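Local coordinates for protein retinol dehydratase (Spodoptera frugiperda, PDB 1FMJ) that dehydrates retinol with a sulfotransferase-type fold, probably by way of a sulfated intermediate, and holds adenosine-3',5'-diphosphate in its nucleotide pocket, at residues E249-L252 against K253-G257; T77-Q80 against E81-L85; E280-F284 against E285-N289. All blocks are in the same frame, centred on the assembly; numbering follows the deposited sequence.

Contact 1. Residues E249-L252 against K253-G257. With HG (mercury (II) ion), chain C.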
loop_
_atom_site.group_PDB
_atom_site.type_symbol
_atom_site.label_atom_id
_atom_site.label_comp_id
_atom_site.label_asym_id
_atom_site.label_seq_id
_atom_site.Cartn_x
_atom_site.Cartn_y
_atom_site.Cartn_z
ATOM N N GLU A 249 13.760 5.629 -1.371
ATOM C CA GLU A 249 15.054 5.874 -1.979
ATOM C C GLU A 249 16.210 5.593 -1.010
ATOM O O GLU A 249 17.232 5.023 -1.403
ATOM C CB GLU A 249 15.134 7.316 -2.490
ATOM C CG GLU A 249 14.269 7.621 -3.719
ATOM C CD GLU A 249 12.777 7.690 -3.426
ATOM O OE1 GLU A 249 12.397 7.933 -2.260
ATOM O OE2 GLU A 249 11.979 7.526 -4.374
ATOM N N ASP A 250 16.050 5.980 0.252
ATOM C CA ASP A 250 17.105 5.751 1.227
ATOM C C ASP A 250 17.403 4.273 1.443
ATOM O O ASP A 250 18.520 3.915 1.808
ATOM C CB ASP A 250 16.774 6.442 2.552
ATOM C CG ASP A 250 16.842 7.961 2.438
ATOM O OD1 ASP A 250 17.746 8.457 1.729
ATOM O OD2 ASP A 250 16.012 8.659 3.057
ATOM N N TYR A 251 16.407 3.421 1.208
ATOM C CA TYR A 251 16.579 1.975 1.339
ATOM C C TYR A 251 17.607 1.500 0.310
ATOM O O TYR A 251 18.398 0.597 0.576
ATOM C CB TYR A 251 15.255 1.247 1.059
ATOM C CG TYR A 251 14.318 1.060 2.241
ATOM C CD1 TYR A 251 12.987 0.694 2.032
ATOM C CD2 TYR A 251 14.761 1.208 3.557
ATOM C CE1 TYR A 251 12.118 0.479 3.095
ATOM C CE2 TYR A 251 13.888 0.989 4.643
ATOM C CZ TYR A 251 12.570 0.627 4.396
ATOM O OH TYR A 251 11.700 0.408 5.435
ATOM N N LEU A 252 17.566 2.113 -0.873
ATOM C CA LEU A 252 18.462 1.771 -1.971
ATOM C C LEU A 252 19.838 2.418 -1.834
ATOM O O LEU A 252 20.820 1.924 -2.397
ATOM C CB LEU A 252 17.843 2.199 -3.309
ATOM C CG LEU A 252 16.401 1.771 -3.587
ATOM C CD1 LEU A 252 15.991 2.259 -4.970
ATOM C CD2 LEU A 252 16.282 0.259 -3.492
ATOM N N LYS A 253 19.919 3.527 -1.106
ATOM C CA LYS A 253 21.207 4.181 -0.941
ATOM C C LYS A 253 21.985 3.563 0.220
ATOM O O LYS A 253 23.178 3.276 0.090
ATOM C CB LYS A 253 21.037 5.687 -0.715
ATOM C CG LYS A 253 22.364 6.443 -0.761
ATOM C CD LYS A 253 22.266 7.854 -0.190
ATOM C CE LYS A 253 23.650 8.491 -0.080
ATOM N NZ LYS A 253 23.630 9.749 0.717
ATOM N N ASP A 254 21.310 3.340 1.347
ATOM C CA ASP A 254 21.964 2.761 2.519
ATOM C C ASP A 254 20.979 1.953 3.371
ATOM O O ASP A 254 20.503 2.433 4.401
ATOM C CB ASP A 254 22.579 3.878 3.372
ATOM C CG ASP A 254 23.616 3.365 4.354
ATOM O OD1 ASP A 254 23.505 2.207 4.800
ATOM O OD2 ASP A 254 24.541 4.130 4.691
ATOM N N LEU A 255 20.687 0.727 2.947
ATOM C CA LEU A 255 19.752 -0.126 3.678
ATOM C C LEU A 255 20.238 -0.411 5.095
ATOM O O LEU A 255 19.447 -0.389 6.038
ATOM C CB LEU A 255 19.510 -1.436 2.920
ATOM C CG LEU A 255 18.344 -2.293 3.429
ATOM C CD1 LEU A 255 17.067 -1.447 3.486
ATOM C CD2 LEU A 255 18.135 -3.492 2.513
ATOM N N PRO A 256 21.548 -0.689 5.267
ATOM C CA PRO A 256 22.091 -0.964 6.603
ATOM C C PRO A 256 21.768 0.179 7.560
ATOM O O PRO A 256 21.378 -0.049 8.705
ATOM C CB PRO A 256 23.586 -1.088 6.343
ATOM C CG PRO A 256 23.621 -1.729 4.994
ATOM C CD PRO A 256 22.572 -0.932 4.233
ATOM N N GLY A 257 21.931 1.408 7.074
ATOM C CA GLY A 257 21.643 2.583 7.880
ATOM C C GLY A 257 20.164 2.670 8.197
ATOM O O GLY A 257 19.773 3.071 9.299
HETATM HG HG HG C . 19.130 4.682 5.271
#
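D254 N donates to D250 O, a nearly straight i to i+4 bond of 2.9 Å that closes the last turn of helix 248-253. One residue earlier K253 N divides its hydrogen between E249 O, at 3.1 Å and in the carbonyl plane, and D250 O, to which the bond is weak. D254 then leaves helical geometry and serves as N-cap of helix 255-265: its OD1 takes the hydrogen of G257 N over 2.9 Å, approached from above the carboxylate plane.

Side-chain contact across the joint rests on Y251 and L255. The leucine has CG anti to its own N (chi1 -168°), a setting that turns CD1 back to Y251 CD2 at 3.5 Å, oblique to the ring, while L255 CB lies 3.3 Å from Y251 O. The phenol continues past this leucine to helix 76-87, where its hydroxyl is hydrogen-bonded to T79.

With the chain turning away from the helix at D254, its carbonyl oxygen can reach the mercury ion at a long 2.8 Å, and C258 supplies the second protein ligand. A soft metal beside a thiol fits a heavy-atom derivative site rather than a functional one.

Contact 2. Residues T77-Q80 against E81-L85. With A3P (adenosine-3'-5'-diphosphate), chain G.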
loop_
_atom_site.group_PDB
_atom_site.type_symbol
_atom_site.label_atom_id
_atom_site.label_comp_id
_atom_site.label_asym_id
_atom_site.label_seq_id
_atom_site.Cartn_x
_atom_site.Cartn_y
_atom_site.Cartn_z
ATOM N N THR A 77 6.258 -3.686 1.474
ATOM C CA THR A 77 6.662 -5.085 1.640
ATOM C C THR A 77 8.022 -5.239 2.306
ATOM O O THR A 77 8.170 -6.029 3.236
ATOM C CB THR A 77 6.675 -5.830 0.296
ATOM O OG1 THR A 77 5.484 -5.512 -0.434
ATOM C CG2 THR A 77 6.716 -7.338 0.532
ATOM N N MET A 78 9.013 -4.486 1.827
ATOM C CA MET A 78 10.362 -4.517 2.387
ATOM C C MET A 78 10.289 -4.215 3.866
ATOM O O MET A 78 10.809 -4.955 4.702
ATOM C CB MET A 78 11.237 -3.433 1.766
ATOM C CG MET A 78 11.388 -3.507 0.282
ATOM S SD MET A 78 12.229 -2.052 -0.280
ATOM C CE MET A 78 13.894 -2.387 0.321
ATOM N N THR A 79 9.653 -3.089 4.169
ATOM C CA THR A 79 9.497 -2.621 5.536
ATOM C C THR A 79 8.813 -3.671 6.401
ATOM O O THR A 79 9.229 -3.915 7.532
ATOM C CB THR A 79 8.668 -1.324 5.578
ATOM O OG1 THR A 79 9.253 -0.358 4.700
ATOM C CG2 THR A 79 8.633 -0.753 6.996
ATOM N N GLN A 80 7.763 -4.293 5.874
ATOM C CA GLN A 80 7.057 -5.319 6.642
ATOM C C GLN A 80 7.997 -6.446 7.043
ATOM O O GLN A 80 7.946 -6.933 8.165
ATOM C CB GLN A 80 5.907 -5.913 5.836
ATOM C CG GLN A 80 4.700 -5.019 5.745
ATOM C CD GLN A 80 3.615 -5.620 4.902
ATOM O OE1 GLN A 80 3.004 -6.615 5.280
ATOM N NE2 GLN A 80 3.369 -5.023 3.745
ATOM N N GLU A 81 8.846 -6.861 6.114
ATOM C CA GLU A 81 9.778 -7.948 6.374
ATOM C C GLU A 81 10.811 -7.542 7.403
ATOM O O GLU A 81 11.077 -8.289 8.351
ATOM C CB GLU A 81 10.468 -8.379 5.080
ATOM C CG GLU A 81 11.369 -9.605 5.234
ATOM C CD GLU A 81 10.603 -10.907 5.436
ATOM O OE1 GLU A 81 11.257 -11.969 5.489
ATOM O OE2 GLU A 81 9.357 -10.878 5.537
ATOM N N LEU A 82 11.397 -6.358 7.218
ATOM C CA LEU A 82 12.396 -5.856 8.152
ATOM C C LEU A 82 11.798 -5.778 9.551
ATOM O O LEU A 82 12.360 -6.309 10.512
ATOM C CB LEU A 82 12.870 -4.461 7.735
ATOM C CG LEU A 82 13.680 -4.354 6.448
ATOM C CD1 LEU A 82 13.962 -2.880 6.136
ATOM C CD2 LEU A 82 14.972 -5.133 6.601
ATOM N N VAL A 83 10.651 -5.110 9.650
ATOM C CA VAL A 83 9.953 -4.931 10.916
ATOM C C VAL A 83 9.579 -6.249 11.593
ATOM O O VAL A 83 9.650 -6.364 12.813
ATOM C CB VAL A 83 8.660 -4.088 10.716
ATOM C CG1 VAL A 83 7.801 -4.120 11.974
ATOM C CG2 VAL A 83 9.019 -2.650 10.371
ATOM N N TRP A 84 9.177 -7.249 10.815
ATOM C CA TRP A 84 8.787 -8.512 11.417
ATOM C C TRP A 84 9.991 -9.252 11.960
ATOM O O TRP A 84 9.957 -9.765 13.070
ATOM C CB TRP A 84 8.063 -9.411 10.412
ATOM C CG TRP A 84 7.199 -10.454 11.073
ATOM C CD1 TRP A 84 5.897 -10.310 11.473
ATOM C CD2 TRP A 84 7.583 -11.786 11.434
ATOM N NE1 TRP A 84 5.450 -11.470 12.058
ATOM C CE2 TRP A 84 6.460 -12.394 12.046
ATOM C CE3 TRP A 84 8.765 -12.528 11.300
ATOM C CZ2 TRP A 84 6.484 -13.712 12.521
ATOM C CZ3 TRP A 84 8.788 -13.842 11.776
ATOM C CH2 TRP A 84 7.653 -14.416 12.377
ATOM N N LEU A 85 11.054 -9.314 11.174
ATOM C CA LEU A 85 12.255 -10.015 11.609
ATOM C C LEU A 85 12.870 -9.367 12.838
ATOM O O LEU A 85 13.300 -10.060 13.761
ATOM C CB LEU A 85 13.280 -10.066 10.470
ATOM C CG LEU A 85 12.922 -11.075 9.376
ATOM C CD1 LEU A 85 13.805 -10.896 8.145
ATOM C CD2 LEU A 85 13.059 -12.482 9.953
HETATM P P1 A3P G . 8.748 -1.188 -8.431
HETATM O O1P A3P G . 7.427 -1.392 -9.051
HETATM O O2P A3P G . 9.675 -2.292 -8.757
HETATM O O3P A3P G . 9.327 0.093 -8.864
HETATM P P2 A3P G . 4.926 -1.895 -1.918
HETATM O O4P A3P G . 5.476 -3.030 -1.160
HETATM O O5P A3P G . 4.598 -0.773 -1.013
HETATM O O6P A3P G . 3.723 -2.333 -2.683
HETATM O "O5'" A3P G . 6.015 -1.390 -2.944
HETATM C "C5'" A3P G . 6.524 -2.230 -3.967
HETATM C "C4'" A3P G . 7.752 -1.601 -4.634
HETATM O "O4'" A3P G . 8.921 -1.960 -3.843
HETATM C "C3'" A3P G . 8.016 -2.168 -6.030
HETATM O "O3'" A3P G . 8.574 -1.117 -6.853
HETATM C "C2'" A3P G . 8.924 -3.337 -5.707
HETATM O "O2'" A3P G . 9.600 -3.978 -6.784
HETATM C "C1'" A3P G . 9.830 -2.699 -4.667
HETATM N N9 A3P G . 10.556 -3.690 -3.861
HETATM C C8 A3P G . 10.081 -4.823 -3.220
HETATM N N7 A3P G . 10.984 -5.510 -2.573
HETATM C C5 A3P G . 12.152 -4.791 -2.790
HETATM C C6 A3P G . 13.516 -4.976 -2.372
HETATM N N6 A3P G . 13.916 -5.999 -1.611
HETATM N N1 A3P G . 14.463 -4.038 -2.779
HETATM C C2 A3P G . 14.094 -2.971 -3.560
HETATM N N3 A3P G . 12.835 -2.691 -4.020
HETATM C C4 A3P G . 11.909 -3.648 -3.596
#
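T77-Q80 and E81-L85 are successive turns of helix 76-87, which follows the phosphate-binding loop after strand 66-70, the sulfotransferase counterpart of the P-loop. Four successive i+4 to i backbone bonds, from E81 N to T77 O up to W84 N to Q80 O, knit the turns together.

At the start of the helix T77 grips one oxygen of the 5'-phosphate twice. Its N and its OG1 both donate to A3P O4P, the hydroxyl from 2.6 Å; with OG1 anti to the carbonyl carbon (chi1 -45°), the hydroxyl stands beside the backbone N and the two donors converge. The positive end of the helix dipole would be expected to favour the phosphate there.

M78 runs across one face of the adenine. CG lies 3.4 Å from A3P C5, SD sits almost above the middle of the six-membered ring, and the bend at chi3 (72°) brings CE over the N1 side, 3.6 Å from A3P N1, so the thioether follows the ring plane instead of rising from it.

Further along, T79 and V83 lie side by side and point the same way, T79 against strands 66-70 and 179-184 of the parallel sheet, V83 against 66-70. E81, its chain bent at CG, sends a buried carboxylate to two partners, a salt bridge with R102 and a hydrogen bond from H281; R102 also makes a cation-pi contact with W84, so two residues of this segment hold one guanidinium group.

L82 lays CG 3.4 Å from M78 O, close beside the carbonyl that accepts its own N-H. The same closeness recurs one residue on, where V83 CG2 approaches T79 O to 3.1 Å and meets the methyl CG2 of T79 at 3.9 Å.

Contact 3. Residues E280-F284 against E285-N289. With A3P (adenosine-3'-5'-diphosphate), chain G.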
loop_
_atom_site.group_PDB
_atom_site.type_symbol
_atom_site.label_atom_id
_atom_site.label_comp_id
_atom_site.label_asym_id
_atom_site.label_seq_id
_atom_site.Cartn_x
_atom_site.Cartn_y
_atom_site.Cartn_z
ATOM N N GLU A 280 21.287 -8.411 3.339
ATOM C CA GLU A 280 21.405 -9.404 2.284
ATOM C C GLU A 280 20.078 -10.124 2.072
ATOM O O GLU A 280 19.754 -10.527 0.952
ATOM C CB GLU A 280 22.535 -10.397 2.595
ATOM C CG GLU A 280 22.493 -11.049 3.968
ATOM C CD GLU A 280 23.814 -11.726 4.325
ATOM O OE1 GLU A 280 24.264 -12.603 3.556
ATOM O OE2 GLU A 280 24.402 -11.378 5.370
ATOM N N HIS A 281 19.299 -10.257 3.141
ATOM C CA HIS A 281 17.997 -10.914 3.051
ATOM C C HIS A 281 17.043 -10.110 2.178
ATOM O O HIS A 281 16.122 -10.663 1.586
ATOM C CB HIS A 281 17.384 -11.078 4.444
ATOM C CG HIS A 281 16.017 -11.695 4.436
ATOM N ND1 HIS A 281 15.795 -13.013 4.104
ATOM C CD2 HIS A 281 14.800 -11.163 4.703
ATOM C CE1 HIS A 281 14.501 -13.268 4.164
ATOM N NE2 HIS A 281 13.874 -12.164 4.526
ATOM N N LEU A 282 17.259 -8.801 2.100
ATOM C CA LEU A 282 16.386 -7.959 1.303
ATOM C C LEU A 282 16.940 -7.675 -0.078
ATOM O O LEU A 282 16.454 -6.775 -0.762
ATOM C CB LEU A 282 16.118 -6.625 2.003
ATOM C CG LEU A 282 15.378 -6.565 3.339
ATOM C CD1 LEU A 282 14.659 -5.221 3.396
ATOM C CD2 LEU A 282 14.370 -7.691 3.482
ATOM N N ASN A 283 17.969 -8.415 -0.484
ATOM C CA ASN A 283 18.544 -8.221 -1.811
ATOM C C ASN A 283 17.390 -8.389 -2.793
ATOM O O ASN A 283 16.621 -9.340 -2.679
ATOM C CB ASN A 283 19.624 -9.269 -2.073
ATOM C CG ASN A 283 20.164 -9.205 -3.487
ATOM O OD1 ASN A 283 19.526 -9.675 -4.432
ATOM N ND2 ASN A 283 21.341 -8.612 -3.638
ATOM N N PHE A 284 17.272 -7.490 -3.763
ATOM C CA PHE A 284 16.150 -7.562 -4.691
ATOM C C PHE A 284 15.888 -8.897 -5.350
ATOM O O PHE A 284 14.746 -9.357 -5.369
ATOM C CB PHE A 284 16.249 -6.508 -5.792
ATOM C CG PHE A 284 15.005 -6.423 -6.634
ATOM C CD1 PHE A 284 13.822 -5.920 -6.093
ATOM C CD2 PHE A 284 15.002 -6.880 -7.949
ATOM C CE1 PHE A 284 12.655 -5.873 -6.850
ATOM C CE2 PHE A 284 13.839 -6.838 -8.712
ATOM C CZ PHE A 284 12.662 -6.333 -8.159
ATOM N N GLU A 285 16.919 -9.520 -5.909
ATOM C CA GLU A 285 16.714 -10.802 -6.566
ATOM C C GLU A 285 16.292 -11.881 -5.584
ATOM O O GLU A 285 15.383 -12.651 -5.877
ATOM C CB GLU A 285 17.970 -11.221 -7.339
ATOM C CG GLU A 285 18.185 -10.378 -8.587
ATOM C CD GLU A 285 17.063 -10.551 -9.601
ATOM O OE1 GLU A 285 16.686 -9.554 -10.265
ATOM O OE2 GLU A 285 16.565 -11.692 -9.741
ATOM N N LYS A 286 16.929 -11.935 -4.419
ATOM C CA LYS A 286 16.553 -12.936 -3.425
ATOM C C LYS A 286 15.112 -12.663 -2.989
ATOM O O LYS A 286 14.247 -13.535 -3.058
ATOM C CB LYS A 286 17.475 -12.878 -2.203
ATOM C CG LYS A 286 17.216 -14.007 -1.205
ATOM C CD LYS A 286 18.066 -13.895 0.062
ATOM C CE LYS A 286 17.779 -15.070 1.010
ATOM N NZ LYS A 286 18.372 -14.911 2.377
ATOM N N PHE A 287 14.861 -11.434 -2.554
ATOM C CA PHE A 287 13.529 -11.044 -2.105
ATOM C C PHE A 287 12.482 -11.345 -3.187
ATOM O O PHE A 287 11.419 -11.907 -2.911
ATOM C CB PHE A 287 13.521 -9.550 -1.769
ATOM C CG PHE A 287 12.460 -9.151 -0.783
ATOM C CD1 PHE A 287 12.546 -9.546 0.548
ATOM C CD2 PHE A 287 11.383 -8.371 -1.179
ATOM C CE1 PHE A 287 11.570 -9.169 1.465
ATOM C CE2 PHE A 287 10.407 -7.991 -0.268
ATOM C CZ PHE A 287 10.498 -8.389 1.052
ATOM N N LYS A 288 12.808 -10.991 -4.424
ATOM C CA LYS A 288 11.900 -11.199 -5.543
ATOM C C LYS A 288 11.445 -12.644 -5.730
ATOM O O LYS A 288 10.286 -12.886 -6.045
ATOM C CB LYS A 288 12.539 -10.691 -6.837
ATOM C CG LYS A 288 11.629 -10.801 -8.055
ATOM C CD LYS A 288 12.175 -9.982 -9.207
ATOM C CE LYS A 288 11.231 -9.986 -10.394
ATOM N NZ LYS A 288 11.684 -9.004 -11.427
ATOM N N ASN A 289 12.348 -13.600 -5.547
ATOM C CA ASN A 289 11.995 -15.012 -5.705
ATOM C C ASN A 289 11.705 -15.672 -4.363
ATOM O O ASN A 289 11.781 -16.893 -4.229
ATOM C CB ASN A 289 13.120 -15.766 -6.425
ATOM C CG ASN A 289 13.224 -15.390 -7.891
ATOM O OD1 ASN A 289 12.392 -15.785 -8.711
ATOM N ND2 ASN A 289 14.240 -14.608 -8.226
HETATM P P1 A3P G . 8.748 -1.188 -8.431
HETATM O O1P A3P G . 7.427 -1.392 -9.051
HETATM O O2P A3P G . 9.675 -2.292 -8.757
HETATM O O3P A3P G . 9.327 0.093 -8.864
HETATM P P2 A3P G . 4.926 -1.895 -1.918
HETATM O O4P A3P G . 5.476 -3.030 -1.160
HETATM O O5P A3P G . 4.598 -0.773 -1.013
HETATM O O6P A3P G . 3.723 -2.333 -2.683
HETATM O "O5'" A3P G . 6.015 -1.390 -2.944
HETATM C "C5'" A3P G . 6.524 -2.230 -3.967
HETATM C "C4'" A3P G . 7.752 -1.601 -4.634
HETATM O "O4'" A3P G . 8.921 -1.960 -3.843
HETATM C "C3'" A3P G . 8.016 -2.168 -6.030
HETATM O "O3'" A3P G . 8.574 -1.117 -6.853
HETATM C "C2'" A3P G . 8.924 -3.337 -5.707
HETATM O "O2'" A3P G . 9.600 -3.978 -6.784
HETATM C "C1'" A3P G . 9.830 -2.699 -4.667
HETATM N N9 A3P G . 10.556 -3.690 -3.861
HETATM C C8 A3P G . 10.081 -4.823 -3.220
HETATM N N7 A3P G . 10.984 -5.510 -2.573
HETATM C C5 A3P G . 12.152 -4.791 -2.790
HETATM C C6 A3P G . 13.516 -4.976 -2.372
HETATM N N6 A3P G . 13.916 -5.999 -1.611
HETATM N N1 A3P G . 14.463 -4.038 -2.779
HETATM C C2 A3P G . 14.094 -2.971 -3.560
HETATM N N3 A3P G . 12.835 -2.691 -4.020
HETATM C C4 A3P G . 11.909 -3.648 -3.596
#
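H281 ND1 is buried beside K286 NZ without any hydrogen-bonding partner, although the ammonium nitrogen lies near the plane of the imidazole, at its edge, 3.6 Å away. The opposite ring nitrogen, NE2, is committed to E81. K286 gets there with its chain extended, crossing the histidine at about a right angle.

Between the two residues the chain changes helices. L282 is the first residue to leave helix 272-281, and N283 is the N-cap of helix 284-288, its OD1 accepting weak bonds from E285 N and K286 N; its main-chain O takes F287 N at 2.7 Å in the first backbone bond of the new helix. The break exposes L282 O to the nucleotide, and A3P N6 donates to it over 2.8 Å.

F284 and F287 frame the adenine differently. F284 turns its CD1-CE1 edge to the base, on the face away from M78, the two planes being nearly perpendicular; CE1 also comes within 3.6 Å of A3P O2'. K288 backs this ring, CB over one face and CD 3.6 Å from F284 CE2, before its ammonium group reaches R312 O. With an alanine in place of F284, that adenine face is likely to lose its aromatic edge and the K288 methylenes the ring they lie against.

F287 stands beside the base, close to the adenine plane, where CD2 is 3.2 Å from A3P N7. Having CG anti to the backbone N (chi1 -155°) carries the ring to this edge; on the far side of the ring from N7, L282 CD2 packs against F287 CE1 at 3.8 Å. A backbone carbonyl reading the 6-amino group, with aromatic side chains round the base, makes this helix junction the adenine end of the nucleotide pocket of a sulfotransferase fold.

Contacts 2 and 3, with centres 12 Å apart, hold the same nucleotide: 77-80 the 5'-phosphate and one adenine face, 280-289 the other face and the amino edge. They join directly through E81 OE1 and H281 NE2, 2.8 Å apart. The centre of contact 1 is 14 Å from the centres of both others; it reaches the nucleotide through L252, a pocket residue with its side chain about 4 Å away. Y251 ties contact 1 to contact 2, its OH 2.7 Å from T79 OG1 and its CD1 packed on M78 CE, the methyl that covers the base; L255 CD2 meets L282 CB at 3.8 Å. The Q80 side chain is about 6 Å from retinol.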